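Local atomic coordinates of leucyl-tRNA synthetase (Giardia intestinalis, PDB entry 3PZ6), a protein that probably joins leucine to tRNA(Leu) using ATP and, through the CP1 editing domain that makes up this fragment, probably deacylates mischarged tRNA. Residues A[88-93]-A[286-291]; A[93-98]-A[158-163]; A[225-230]-A[274-279]; A[230-235]-A[269-274]. The protein carries 2 engineered substitutions. All blocks are in the same frame, centred on the assembly; numbering follows the deposited sequence.

How the contacts relate
Contact 3 (225-230 with 274-279) lies near the other three. Its centre is about 10 Å from the centres of contacts 1 and 4, and about 12 Å from that of contact 2. Contacts 3 and 4 belong to one small antiparallel sheet and share Glu230 and Met274. Contacts 1 and 2 share Val93, with centres about 13 Å apart. Met274 CE joins contact 3 to contact 1, 3.2 Å from Glu90 O. Ile228 CG2 joins it to contact 2, 3.6 Å from Gly94 CA. Segments 88-93 and 93-98 probably belong to the threonine-rich peptide of the CP1 editing domain, so contacts 1 and 2 probably lie near the editing pocket.

Contact 1: residues A[88-93]-A[286-291]; sequences RPETMV and DCKQSC
Glu90 and Lys288 form a salt bridge between a loop of the CP1 editing domain and the helix 284-297. Lys288 NZ stands 3.6 Å from Glu90 OE1, so the bridge is long. Glu90 CG lies between the backbone N and the carbonyl carbon (chi1 77°). The chain bends again at chi2, and the two side chains cross obliquely. Lys288 stays extended as far as CE and turns only at chi4 (84°), which brings NZ back to the carboxylate. NZ also bonds to Leu87 O. The other carboxylate oxygen is taken by Arg88. Arg88 NE and NH2 both reach Glu90 OE2, each at 3.1 Å, in a side-on grip. The three residues therefore make one salt-bridge network, in which Glu90 may offset the like charges of Arg88 and Lys288. Thr91 CG2 lies over the centre of one face of the guanidinium, and Tyr265 makes a cation-pi contact with Arg88. Beside the charged group, Pro89 packs on the helix: its CG is 3.8 Å from Lys288 O and its CB is 4.4 Å from Cys291 CB. Pro89 also touches Ile12 and Leu295. One turn further along the helix, Cys291 SG meets Glu90 CA at 4.1 Å.

Contact 2: residues A[93-98]-A[158-163]; sequences VGQTNC and RAPLSP
Ala159 CB lies on one side of the plane of the flat amide that ends the Gln95 side chain, beyond its outer end rather than over CD, 4.0 Å from that atom. The oxygen end of that amide, as modelled, lies near Pro160 O, but the amide is probably turned over, so the roles of its two end atoms are uncertain. Gln95 CG is anti to the carbonyl carbon (chi1 -71°), and the chain runs on extended from there toward Ala159 and Pro160. The backbone carbonyl of Gln95 is the second flat group. Ser162 OG donates to Gln95 O at 3.2 Å, in the carbonyl plane and on a lone pair. The Ser162 hydroxyl is set for this by its first torsion, OG anti to the backbone N (chi1 -176°). It is also hydrogen-bonded to Tyr164 N. The Pro163 ring enters by its CD atom, 3.3 Å from Val93 O. The same CD lies 3.8 Å from Val93 CG2. The contact joins the turn leading into strand 97-100 to the loop between strands 156-158 and 167-171. That turn is probably the end of the threonine-rich peptide of the CP1 editing domain. Strand 10-18 packs against it through Leu16, which touches Gln95 and Pro160. Ile167 of strand 167-171 meets Ala159, and Thr185 of strand 183-186 meets Gln95.

Contact 3: residues A[225-230]-A[274-279]; sequences PLPIIE and MKMGPF
Met276 reaches across to Leu226, Pro227 and Ile228, and each atom of its side chain has a neighbour. CB lies 4.2 Å from Ile228 CA. CG passes 3.6 Å from Pro227 O. SD sits near the same carbonyl, and is 3.9 Å from Pro227 CG and 4.0 Å from Ile228 CG2. The chain is extended at chi2 and then bends at chi3 (62°), which places CE beside Leu226 CG at 3.8 Å. Met276 crosses both Leu226 and Ile228 at about a right angle. Pro227 is the centre of an inverse gamma turn, and its carbonyl also faces Lys275 CB. Lys275 bends at chi2 and chi3, and its methylenes pack against Glu230 CB. Its NZ is near Glu230 OE1 but too far for a salt bridge. The backbone is tied by Lys275 N to Ile228 O, 2.7 Å, with an angle of 155° at the hydrogen. Beside this bond, Ile229 and Met274 form a non-hydrogen-bonded pair. Their side chains share one face, with Met274 SD 3.7 Å from Ile229 CG1. That face turns to Val284 and Cys287 of helix 284-297. The arrangement is that of a short two-stranded antiparallel sheet with one face packed on a helix.

Contact 4: residues A[230-235]-A[269-274]; sequences EIPDIG and FYTGIM
Glu230 and Ile273 form the hydrogen-bonded pair of a two-stranded antiparallel sheet in the CP1 editing domain. The backbone is the tight part of the contact. Glu230 N donates to Ile273 O at 2.9 Å with a nearly straight bond (169°). Ile273 N donates back to Glu230 O at 3.0 Å, with a more bent angle of 151°. Glu230 O also receives a CA-H contact from Gly272, 3.6 Å from its CA. Gly272 is the first residue to leave the helical conformation after helix 254-271, so the helix passes almost directly into the strand.

The side chains pack more loosely. Those of Glu230 and Ile273 point to the same face of the sheet, and both residues are partly exposed. Pro232 is exposed and slides past Thr271 in the opposite direction. Its ring meets the helix end by CD, 3.4 Å from Thr271 O.

The segment 230-235 then turns back on itself in a classic beta bulge. Ile234 and Gly235 both face Ile231, whose carbonyl O accepts from both of their N-H groups. Ile231 and Ile234 each touch Lys267 of helix 254-271. Thr271 OG1 lies between the backbone N and the carbonyl carbon (chi1 60°), and it is hydrogen-bonded to Lys267 O within its own helix. Across the contact the same hydroxyl meets a methyl group: Thr271 OG1 is 3.6 Å from Ile231 CG2, with the two side chains at about a right angle.

Contact 1: residues A[88-93]-A[286-291]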
loop_
_atom_site.group_PDB
_atom_site.type_symbol
_atom_site.label_atom_id
_atom_site.label_comp_id
_atom_site.label_asym_id
_atom_site.label_seq_id
_atom_site.Cartn_x
_atom_site.Cartn_y
_atom_site.Cartn_z
ATOM N N ARG A 88 -2.781 -11.362 -2.771
ATOM C CA ARG A 88 -1.427 -11.849 -3.034
ATOM C C ARG A 88 -0.440 -11.432 -1.947
ATOM O O ARG A 88 0.413 -10.581 -2.189
ATOM C CB ARG A 88 -0.933 -11.346 -4.394
ATOM C CG ARG A 88 -1.810 -11.712 -5.584
ATOM C CD ARG A 88 -1.017 -11.573 -6.871
ATOM N NE ARG A 88 0.071 -12.546 -6.903
ATOM C CZ ARG A 88 1.065 -12.560 -7.787
ATOM N NH1 ARG A 88 1.138 -11.638 -8.743
ATOM N NH2 ARG A 88 1.997 -13.507 -7.710
ATOM N N PRO A 89 -0.542 -12.041 -0.751
ATOM C CA PRO A 89 0.299 -11.645 0.381
ATOM C C PRO A 89 1.793 -11.944 0.188
ATOM O O PRO A 89 2.625 -11.363 0.889
ATOM C CB PRO A 89 -0.262 -12.478 1.539
ATOM C CG PRO A 89 -0.845 -13.676 0.886
ATOM C CD PRO A 89 -1.425 -13.171 -0.402
ATOM N N GLU A 90 2.125 -12.837 -0.741
ATOM C CA GLU A 90 3.524 -13.181 -1.014
ATOM C C GLU A 90 4.281 -12.060 -1.747
ATOM O O GLU A 90 5.513 -11.994 -1.691
ATOM C CB GLU A 90 3.625 -14.515 -1.782
ATOM C CG GLU A 90 3.292 -14.446 -3.279
ATOM C CD GLU A 90 1.795 -14.377 -3.595
ATOM O OE1 GLU A 90 0.955 -14.340 -2.659
ATOM O OE2 GLU A 90 1.463 -14.361 -4.803
ATOM N N THR A 91 3.538 -11.181 -2.420
ATOM C CA THR A 91 4.123 -10.063 -3.149
ATOM C C THR A 91 4.384 -8.847 -2.250
ATOM O O THR A 91 4.929 -7.836 -2.713
ATOM C CB THR A 91 3.240 -9.618 -4.350
ATOM O OG1 THR A 91 1.950 -9.233 -3.875
ATOM C CG2 THR A 91 3.088 -10.722 -5.390
ATOM N N MET A 92 4.012 -8.956 -0.972
ATOM C CA MET A 92 4.066 -7.824 -0.038
ATOM C C MET A 92 5.459 -7.251 0.242
ATOM O O MET A 92 5.592 -6.092 0.635
ATOM C CB MET A 92 3.327 -8.142 1.266
ATOM C CG MET A 92 1.794 -8.071 1.166
ATOM S SD MET A 92 1.160 -6.564 0.370
ATOM C CE MET A 92 0.794 -7.182 -1.269
ATOM N N VAL A 93 6.493 -8.050 0.027
ATOM C CA VAL A 93 7.862 -7.580 0.200
ATOM C C VAL A 93 8.345 -6.718 -0.986
ATOM O O VAL A 93 9.422 -6.126 -0.931
ATOM C CB VAL A 93 8.827 -8.769 0.501
ATOM C CG1 VAL A 93 8.743 -9.830 -0.590
ATOM C CG2 VAL A 93 10.269 -8.290 0.704
ATOM N N ASP A 286 3.783 -22.751 -2.247
ATOM C CA ASP A 286 4.010 -23.310 -0.912
ATOM C C ASP A 286 4.034 -22.291 0.224
ATOM O O ASP A 286 3.667 -22.618 1.352
ATOM C CB ASP A 286 5.298 -24.145 -0.880
ATOM C CG ASP A 286 5.169 -25.463 -1.631
ATOM O OD1 ASP A 286 4.038 -25.867 -1.988
ATOM O OD2 ASP A 286 6.212 -26.108 -1.859
ATOM N N CYS A 287 4.475 -21.069 -0.051
ATOM C CA CYS A 287 4.611 -20.086 1.025
ATOM C C CYS A 287 3.545 -18.990 1.002
ATOM O O CYS A 287 3.607 -18.038 1.785
ATOM C CB CYS A 287 6.032 -19.506 1.079
ATOM S SG CYS A 287 6.387 -18.182 -0.082
ATOM N N LYS A 288 2.566 -19.138 0.110
ATOM C CA LYS A 288 1.442 -18.205 0.014
ATOM C C LYS A 288 0.649 -18.209 1.318
ATOM O O LYS A 288 0.415 -17.154 1.905
ATOM C CB LYS A 288 0.543 -18.569 -1.171
ATOM C CG LYS A 288 -0.468 -17.503 -1.575
ATOM C CD LYS A 288 -1.335 -17.995 -2.729
ATOM C CE LYS A 288 -2.452 -17.011 -3.056
ATOM N NZ LYS A 288 -1.992 -15.924 -3.954
ATOM N N GLN A 289 0.267 -19.399 1.778
ATOM C CA GLN A 289 -0.413 -19.558 3.068
ATOM C C GLN A 289 0.465 -19.141 4.247
ATOM O O GLN A 289 -0.043 -18.723 5.285
ATOM C CB GLN A 289 -0.896 -21.000 3.250
ATOM N N SER A 290 1.778 -19.255 4.072
ATOM C CA SER A 290 2.741 -18.970 5.127
ATOM C C SER A 290 2.925 -17.486 5.360
ATOM O O SER A 290 3.037 -17.052 6.506
ATOM C CB SER A 290 4.092 -19.601 4.797
ATOM O OG SER A 290 3.977 -21.009 4.719
ATOM N N CYS A 291 2.977 -16.717 4.272
ATOM C CA CYS A 291 3.100 -15.262 4.346
ATOM C C CYS A 291 1.871 -14.652 5.003
ATOM O O CYS A 291 1.982 -13.683 5.757
ATOM C CB CYS A 291 3.333 -14.652 2.961
ATOM S SG CYS A 291 5.079 -14.382 2.564
#

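Contact 2: residues A[93-98]-A[158-163]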
loop_
_atom_site.group_PDB
_atom_site.type_symbol
_atom_site.label_atom_id
_atom_site.label_comp_id
_atom_site.label_asym_id
_atom_site.label_seq_id
_atom_site.Cartn_x
_atom_site.Cartn_y
_atom_site.Cartn_z
ATOM N N VAL A 93 6.493 -8.050 0.027
ATOM C CA VAL A 93 7.862 -7.580 0.200
ATOM C C VAL A 93 8.345 -6.718 -0.986
ATOM O O VAL A 93 9.422 -6.126 -0.931
ATOM C CB VAL A 93 8.827 -8.769 0.501
ATOM C CG1 VAL A 93 8.743 -9.830 -0.590
ATOM C CG2 VAL A 93 10.269 -8.290 0.704
ATOM N N GLY A 94 7.536 -6.638 -2.041
ATOM C CA GLY A 94 7.895 -5.893 -3.252
ATOM C C GLY A 94 7.205 -4.552 -3.429
ATOM O O GLY A 94 7.330 -3.920 -4.484
ATOM N N GLN A 95 6.482 -4.112 -2.403
ATOM C CA GLN A 95 5.775 -2.825 -2.418
ATOM C C GLN A 95 6.677 -1.612 -2.615
ATOM O O GLN A 95 7.631 -1.401 -1.860
ATOM C CB GLN A 95 5.005 -2.632 -1.121
ATOM C CG GLN A 95 3.803 -3.517 -0.966
ATOM C CD GLN A 95 3.271 -3.445 0.422
ATOM O OE1 GLN A 95 3.844 -4.017 1.352
ATOM N NE2 GLN A 95 2.184 -2.711 0.593
ATOM N N THR A 96 6.350 -0.811 -3.624
ATOM C CA THR A 96 7.069 0.425 -3.912
ATOM C C THR A 96 6.260 1.663 -3.513
ATOM O O THR A 96 6.808 2.757 -3.365
ATOM C CB THR A 96 7.356 0.540 -5.404
ATOM O OG1 THR A 96 6.116 0.478 -6.105
ATOM C CG2 THR A 96 8.260 -0.580 -5.868
ATOM N N ASN A 97 4.953 1.466 -3.365
ATOM C CA ASN A 97 3.998 2.532 -3.097
ATOM C C ASN A 97 2.627 1.911 -2.858
ATOM O O ASN A 97 2.497 0.685 -2.808
ATOM C CB ASN A 97 3.936 3.522 -4.274
ATOM C CG ASN A 97 3.404 2.887 -5.573
ATOM O OD1 ASN A 97 2.260 3.122 -5.969
ATOM N ND2 ASN A 97 4.235 2.084 -6.231
ATOM N N CYS A 98 1.607 2.750 -2.702
ATOM C CA CYS A 98 0.227 2.278 -2.721
ATOM C C CYS A 98 -0.656 3.273 -3.480
ATOM O O CYS A 98 -0.177 4.321 -3.909
ATOM C CB CYS A 98 -0.290 2.003 -1.308
ATOM S SG CYS A 98 -0.384 3.450 -0.241
ATOM N N ARG A 158 4.342 3.189 6.443
ATOM C CA ARG A 158 5.285 2.119 6.730
ATOM C C ARG A 158 4.622 0.876 6.172
ATOM O O ARG A 158 3.545 0.492 6.629
ATOM C CB ARG A 158 5.494 1.990 8.239
ATOM C CG ARG A 158 6.857 1.424 8.670
ATOM C CD ARG A 158 7.797 2.517 9.240
ATOM N NE ARG A 158 7.250 3.129 10.459
ATOM C CZ ARG A 158 7.662 4.276 11.003
ATOM N NH1 ARG A 158 8.655 4.976 10.456
ATOM N NH2 ARG A 158 7.067 4.727 12.103
ATOM N N ALA A 159 5.224 0.274 5.152
ATOM C CA ALA A 159 4.646 -0.911 4.531
ATOM C C ALA A 159 5.219 -2.191 5.118
ATOM O O ALA A 159 6.431 -2.397 5.120
ATOM C CB ALA A 159 4.843 -0.887 3.033
ATOM N N PRO A 160 4.344 -3.072 5.611
ATOM C CA PRO A 160 4.826 -4.325 6.169
ATOM C C PRO A 160 5.602 -5.162 5.149
ATOM O O PRO A 160 5.267 -5.161 3.959
ATOM C CB PRO A 160 3.538 -5.041 6.579
ATOM C CG PRO A 160 2.469 -4.396 5.811
ATOM C CD PRO A 160 2.873 -2.989 5.619
ATOM N N LEU A 161 6.649 -5.835 5.639
ATOM C CA LEU A 161 7.482 -6.787 4.880
ATOM C C LEU A 161 8.395 -6.170 3.820
ATOM O O LEU A 161 9.402 -6.775 3.440
ATOM C CB LEU A 161 6.632 -7.916 4.288
ATOM C CG LEU A 161 6.421 -9.192 5.118
ATOM C CD1 LEU A 161 6.395 -8.950 6.633
ATOM C CD2 LEU A 161 5.151 -9.889 4.656
ATOM N N SER A 162 8.048 -4.974 3.355
ATOM C CA SER A 162 8.890 -4.206 2.438
ATOM C C SER A 162 10.210 -3.782 3.107
ATOM O O SER A 162 10.220 -3.404 4.286
ATOM C CB SER A 162 8.128 -2.977 1.950
ATOM O OG SER A 162 8.874 -2.251 0.992
ATOM N N PRO A 163 11.333 -3.881 2.375
ATOM C CA PRO A 163 12.606 -3.346 2.859
ATOM C C PRO A 163 12.648 -1.820 2.837
ATOM O O PRO A 163 13.554 -1.225 3.414
ATOM C CB PRO A 163 13.628 -3.906 1.860
ATOM C CG PRO A 163 12.837 -4.243 0.656
ATOM C CD PRO A 163 11.513 -4.694 1.160
#

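Contact 3: residues A[225-230]-A[274-279]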
loop_
_atom_site.group_PDB
_atom_site.type_symbol
_atom_site.label_atom_id
_atom_site.label_comp_id
_atom_site.label_asym_id
_atom_site.label_seq_id
_atom_site.Cartn_x
_atom_site.Cartn_y
_atom_site.Cartn_z
ATOM N N PRO A 225 11.099 -1.102 -8.649
ATOM C CA PRO A 225 10.548 -2.453 -8.523
ATOM C C PRO A 225 11.583 -3.426 -7.975
ATOM O O PRO A 225 12.778 -3.259 -8.219
ATOM C CB PRO A 225 10.198 -2.816 -9.960
ATOM C CG PRO A 225 9.907 -1.512 -10.607
ATOM C CD PRO A 225 10.868 -0.537 -9.993
ATOM N N LEU A 226 11.126 -4.423 -7.229
ATOM C CA LEU A 226 12.025 -5.364 -6.574
ATOM C C LEU A 226 11.929 -6.778 -7.151
ATOM O O LEU A 226 10.827 -7.247 -7.428
ATOM C CB LEU A 226 11.722 -5.395 -5.073
ATOM C CG LEU A 226 12.485 -4.479 -4.104
ATOM C CD1 LEU A 226 13.218 -3.314 -4.765
ATOM C CD2 LEU A 226 11.547 -3.990 -3.011
ATOM N N PRO A 227 13.082 -7.466 -7.317
ATOM C CA PRO A 227 13.151 -8.857 -7.785
ATOM C C PRO A 227 12.684 -9.872 -6.730
ATOM O O PRO A 227 13.493 -10.649 -6.203
ATOM C CB PRO A 227 14.642 -9.043 -8.063
ATOM C CG PRO A 227 15.307 -8.095 -7.145
ATOM C CD PRO A 227 14.429 -6.895 -7.134
ATOM N N ILE A 228 11.389 -9.868 -6.426
ATOM C CA ILE A 228 10.865 -10.678 -5.320
ATOM C C ILE A 228 10.579 -12.117 -5.742
ATOM O O ILE A 228 10.744 -13.050 -4.958
ATOM C CB ILE A 228 9.612 -10.041 -4.646
ATOM C CG1 ILE A 228 8.506 -9.762 -5.667
ATOM C CG2 ILE A 228 9.990 -8.751 -3.951
ATOM C CD1 ILE A 228 7.117 -9.687 -5.062
ATOM N N ILE A 229 10.173 -12.289 -6.989
ATOM C CA ILE A 229 9.788 -13.591 -7.494
ATOM C C ILE A 229 10.474 -13.856 -8.827
ATOM O O ILE A 229 10.447 -13.008 -9.724
ATOM C CB ILE A 229 8.239 -13.695 -7.639
ATOM C CG1 ILE A 229 7.580 -13.668 -6.251
ATOM C CG2 ILE A 229 7.843 -14.964 -8.401
ATOM C CD1 ILE A 229 6.083 -13.411 -6.249
ATOM N N GLU A 230 11.105 -15.022 -8.936
ATOM C CA GLU A 230 11.658 -15.480 -10.195
ATOM C C GLU A 230 10.720 -16.480 -10.850
ATOM O O GLU A 230 10.401 -17.529 -10.287
ATOM C CB GLU A 230 13.040 -16.118 -10.005
ATOM C CG GLU A 230 13.636 -16.657 -11.311
ATOM C CD GLU A 230 14.970 -17.359 -11.136
ATOM O OE1 GLU A 230 15.541 -17.336 -10.020
ATOM O OE2 GLU A 230 15.463 -17.938 -12.131
ATOM N N MET A 274 10.189 -17.477 -4.584
ATOM C CA MET A 274 10.547 -16.316 -3.792
ATOM C C MET A 274 12.053 -16.108 -3.801
ATOM O O MET A 274 12.824 -17.052 -3.639
ATOM C CB MET A 274 10.035 -16.469 -2.359
ATOM C CG MET A 274 8.518 -16.527 -2.256
ATOM S SD MET A 274 7.676 -15.006 -2.762
ATOM C CE MET A 274 8.119 -13.877 -1.448
ATOM N N LYS A 275 12.467 -14.864 -3.998
ATOM C CA LYS A 275 13.887 -14.536 -4.085
ATOM C C LYS A 275 14.267 -13.554 -2.997
ATOM O O LYS A 275 15.442 -13.342 -2.722
ATOM C CB LYS A 275 14.210 -13.951 -5.463
ATOM C CG LYS A 275 14.057 -14.932 -6.614
ATOM C CD LYS A 275 15.384 -15.576 -6.988
ATOM C CE LYS A 275 15.694 -16.782 -6.150
ATOM N NZ LYS A 275 17.163 -16.900 -6.042
ATOM N N MET A 276 13.247 -12.956 -2.395
ATOM C CA MET A 276 13.410 -11.992 -1.316
ATOM C C MET A 276 12.424 -12.309 -0.204
ATOM O O MET A 276 11.475 -13.068 -0.400
ATOM C CB MET A 276 13.179 -10.566 -1.829
ATOM C CG MET A 276 14.290 -10.031 -2.724
ATOM S SD MET A 276 13.905 -8.440 -3.490
ATOM C CE MET A 276 13.707 -7.398 -2.029
ATOM N N GLY A 277 12.656 -11.718 0.959
ATOM C CA GLY A 277 11.784 -11.896 2.105
ATOM C C GLY A 277 12.196 -13.090 2.943
ATOM O O GLY A 277 13.196 -13.737 2.645
ATOM N N PRO A 278 11.422 -13.390 4.000
ATOM C CA PRO A 278 11.783 -14.450 4.952
ATOM C C PRO A 278 11.641 -15.858 4.382
ATOM O O PRO A 278 12.189 -16.800 4.941
ATOM C CB PRO A 278 10.793 -14.240 6.105
ATOM C CG PRO A 278 10.282 -12.830 5.919
ATOM C CD PRO A 278 10.215 -12.669 4.437
ATOM N N PHE A 279 10.922 -15.994 3.278
ATOM C CA PHE A 279 10.741 -17.296 2.653
ATOM C C PHE A 279 11.524 -17.424 1.353
ATOM O O PHE A 279 11.110 -18.142 0.445
ATOM C CB PHE A 279 9.250 -17.580 2.432
ATOM C CG PHE A 279 8.438 -17.539 3.699
ATOM C CD1 PHE A 279 8.713 -18.415 4.747
ATOM C CD2 PHE A 279 7.412 -16.622 3.850
ATOM C CE1 PHE A 279 7.978 -18.377 5.922
ATOM C CE2 PHE A 279 6.667 -16.582 5.024
ATOM C CZ PHE A 279 6.953 -17.465 6.063
#

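Contact 4: residues A[230-235]-A[269-274]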
loop_
_atom_site.group_PDB
_atom_site.type_symbol
_atom_site.label_atom_id
_atom_site.label_comp_id
_atom_site.label_asym_id
_atom_site.label_seq_id
_atom_site.Cartn_x
_atom_site.Cartn_y
_atom_site.Cartn_z
ATOM N N GLU A 230 11.105 -15.022 -8.936
ATOM C CA GLU A 230 11.658 -15.480 -10.195
ATOM C C GLU A 230 10.720 -16.480 -10.850
ATOM O O GLU A 230 10.401 -17.529 -10.287
ATOM C CB GLU A 230 13.040 -16.118 -10.005
ATOM C CG GLU A 230 13.636 -16.657 -11.311
ATOM C CD GLU A 230 14.970 -17.359 -11.136
ATOM O OE1 GLU A 230 15.541 -17.336 -10.020
ATOM O OE2 GLU A 230 15.463 -17.938 -12.131
ATOM N N ILE A 231 10.282 -16.142 -12.051
ATOM C CA ILE A 231 9.552 -17.077 -12.879
ATOM C C ILE A 231 10.513 -17.669 -13.914
ATOM O O ILE A 231 10.993 -16.951 -14.797
ATOM C CB ILE A 231 8.342 -16.412 -13.552
ATOM C CG1 ILE A 231 7.413 -15.818 -12.485
ATOM C CG2 ILE A 231 7.602 -17.420 -14.414
ATOM C CD1 ILE A 231 6.388 -14.825 -13.011
ATOM N N PRO A 232 10.819 -18.980 -13.788
ATOM C CA PRO A 232 11.642 -19.704 -14.764
ATOM C C PRO A 232 11.142 -19.463 -16.185
ATOM O O PRO A 232 9.933 -19.520 -16.434
ATOM C CB PRO A 232 11.418 -21.171 -14.389
ATOM C CG PRO A 232 11.104 -21.134 -12.924
ATOM C CD PRO A 232 10.339 -19.867 -12.708
ATOM N N ASP A 233 12.071 -19.186 -17.098
ATOM C CA ASP A 233 11.762 -18.867 -18.495
ATOM C C ASP A 233 11.429 -17.387 -18.714
ATOM O O ASP A 233 11.213 -16.958 -19.856
ATOM C CB ASP A 233 10.643 -19.763 -19.036
ATOM N N ILE A 234 11.383 -16.609 -17.629
ATOM C CA ILE A 234 11.183 -15.159 -17.732
ATOM C C ILE A 234 12.221 -14.396 -16.907
ATOM O O ILE A 234 12.998 -13.618 -17.465
ATOM C CB ILE A 234 9.745 -14.713 -17.366
ATOM C CG1 ILE A 234 8.711 -15.415 -18.252
ATOM C CG2 ILE A 234 9.602 -13.214 -17.539
ATOM C CD1 ILE A 234 7.261 -15.297 -17.767
ATOM N N GLY A 235 12.236 -14.629 -15.593
ATOM C CA GLY A 235 13.196 -13.991 -14.693
ATOM C C GLY A 235 12.575 -13.288 -13.497
ATOM O O GLY A 235 11.473 -13.648 -13.065
ATOM N N PHE A 269 2.153 -18.058 -9.690
ATOM C CA PHE A 269 1.667 -18.985 -8.682
ATOM C C PHE A 269 2.248 -20.394 -8.860
ATOM O O PHE A 269 2.774 -20.972 -7.904
ATOM C CB PHE A 269 0.130 -19.012 -8.641
ATOM C CG PHE A 269 -0.430 -20.095 -7.758
ATOM C CD1 PHE A 269 -0.356 -19.990 -6.372
ATOM C CD2 PHE A 269 -1.016 -21.232 -8.314
ATOM C CE1 PHE A 269 -0.867 -20.994 -5.549
ATOM C CE2 PHE A 269 -1.529 -22.242 -7.496
ATOM C CZ PHE A 269 -1.457 -22.118 -6.111
ATOM N N TYR A 270 2.170 -20.934 -10.074
ATOM C CA TYR A 270 2.572 -22.327 -10.301
ATOM C C TYR A 270 4.078 -22.557 -10.301
ATOM O O TYR A 270 4.544 -23.558 -9.761
ATOM C CB TYR A 270 1.931 -22.894 -11.574
ATOM C CG TYR A 270 0.440 -23.114 -11.429
ATOM C CD1 TYR A 270 -0.066 -24.042 -10.509
ATOM C CD2 TYR A 270 -0.467 -22.392 -12.199
ATOM C CE1 TYR A 270 -1.437 -24.243 -10.367
ATOM C CE2 TYR A 270 -1.835 -22.584 -12.063
ATOM C CZ TYR A 270 -2.311 -23.508 -11.144
ATOM O OH TYR A 270 -3.665 -23.695 -11.011
ATOM N N THR A 271 4.834 -21.631 -10.888
ATOM C CA THR A 271 6.277 -21.820 -11.064
ATOM C C THR A 271 7.142 -20.822 -10.289
ATOM O O THR A 271 8.352 -21.022 -10.162
ATOM C CB THR A 271 6.677 -21.771 -12.551
ATOM O OG1 THR A 271 6.322 -20.499 -13.097
ATOM C CG2 THR A 271 5.978 -22.873 -13.346
ATOM N N GLY A 272 6.522 -19.765 -9.767
ATOM C CA GLY A 272 7.243 -18.679 -9.100
ATOM C C GLY A 272 8.008 -19.089 -7.861
ATOM O O GLY A 272 7.525 -19.883 -7.061
ATOM N N ILE A 273 9.213 -18.549 -7.716
ATOM C CA ILE A 273 10.073 -18.844 -6.568
ATOM C C ILE A 273 10.477 -17.555 -5.876
ATOM O O ILE A 273 11.015 -16.645 -6.505
ATOM C CB ILE A 273 11.328 -19.655 -6.983
ATOM C CG1 ILE A 273 10.939 -21.112 -7.247
ATOM C CG2 ILE A 273 12.418 -19.580 -5.902
ATOM C CD1 ILE A 273 11.833 -21.808 -8.234
ATOM N N MET A 274 10.189 -17.477 -4.584
ATOM C CA MET A 274 10.547 -16.316 -3.792
ATOM C C MET A 274 12.053 -16.108 -3.801
ATOM O O MET A 274 12.824 -17.052 -3.639
ATOM C CB MET A 274 10.035 -16.469 -2.359
ATOM C CG MET A 274 8.518 -16.527 -2.256
ATOM S SD MET A 274 7.676 -15.006 -2.762
ATOM C CE MET A 274 8.119 -13.877 -1.448
#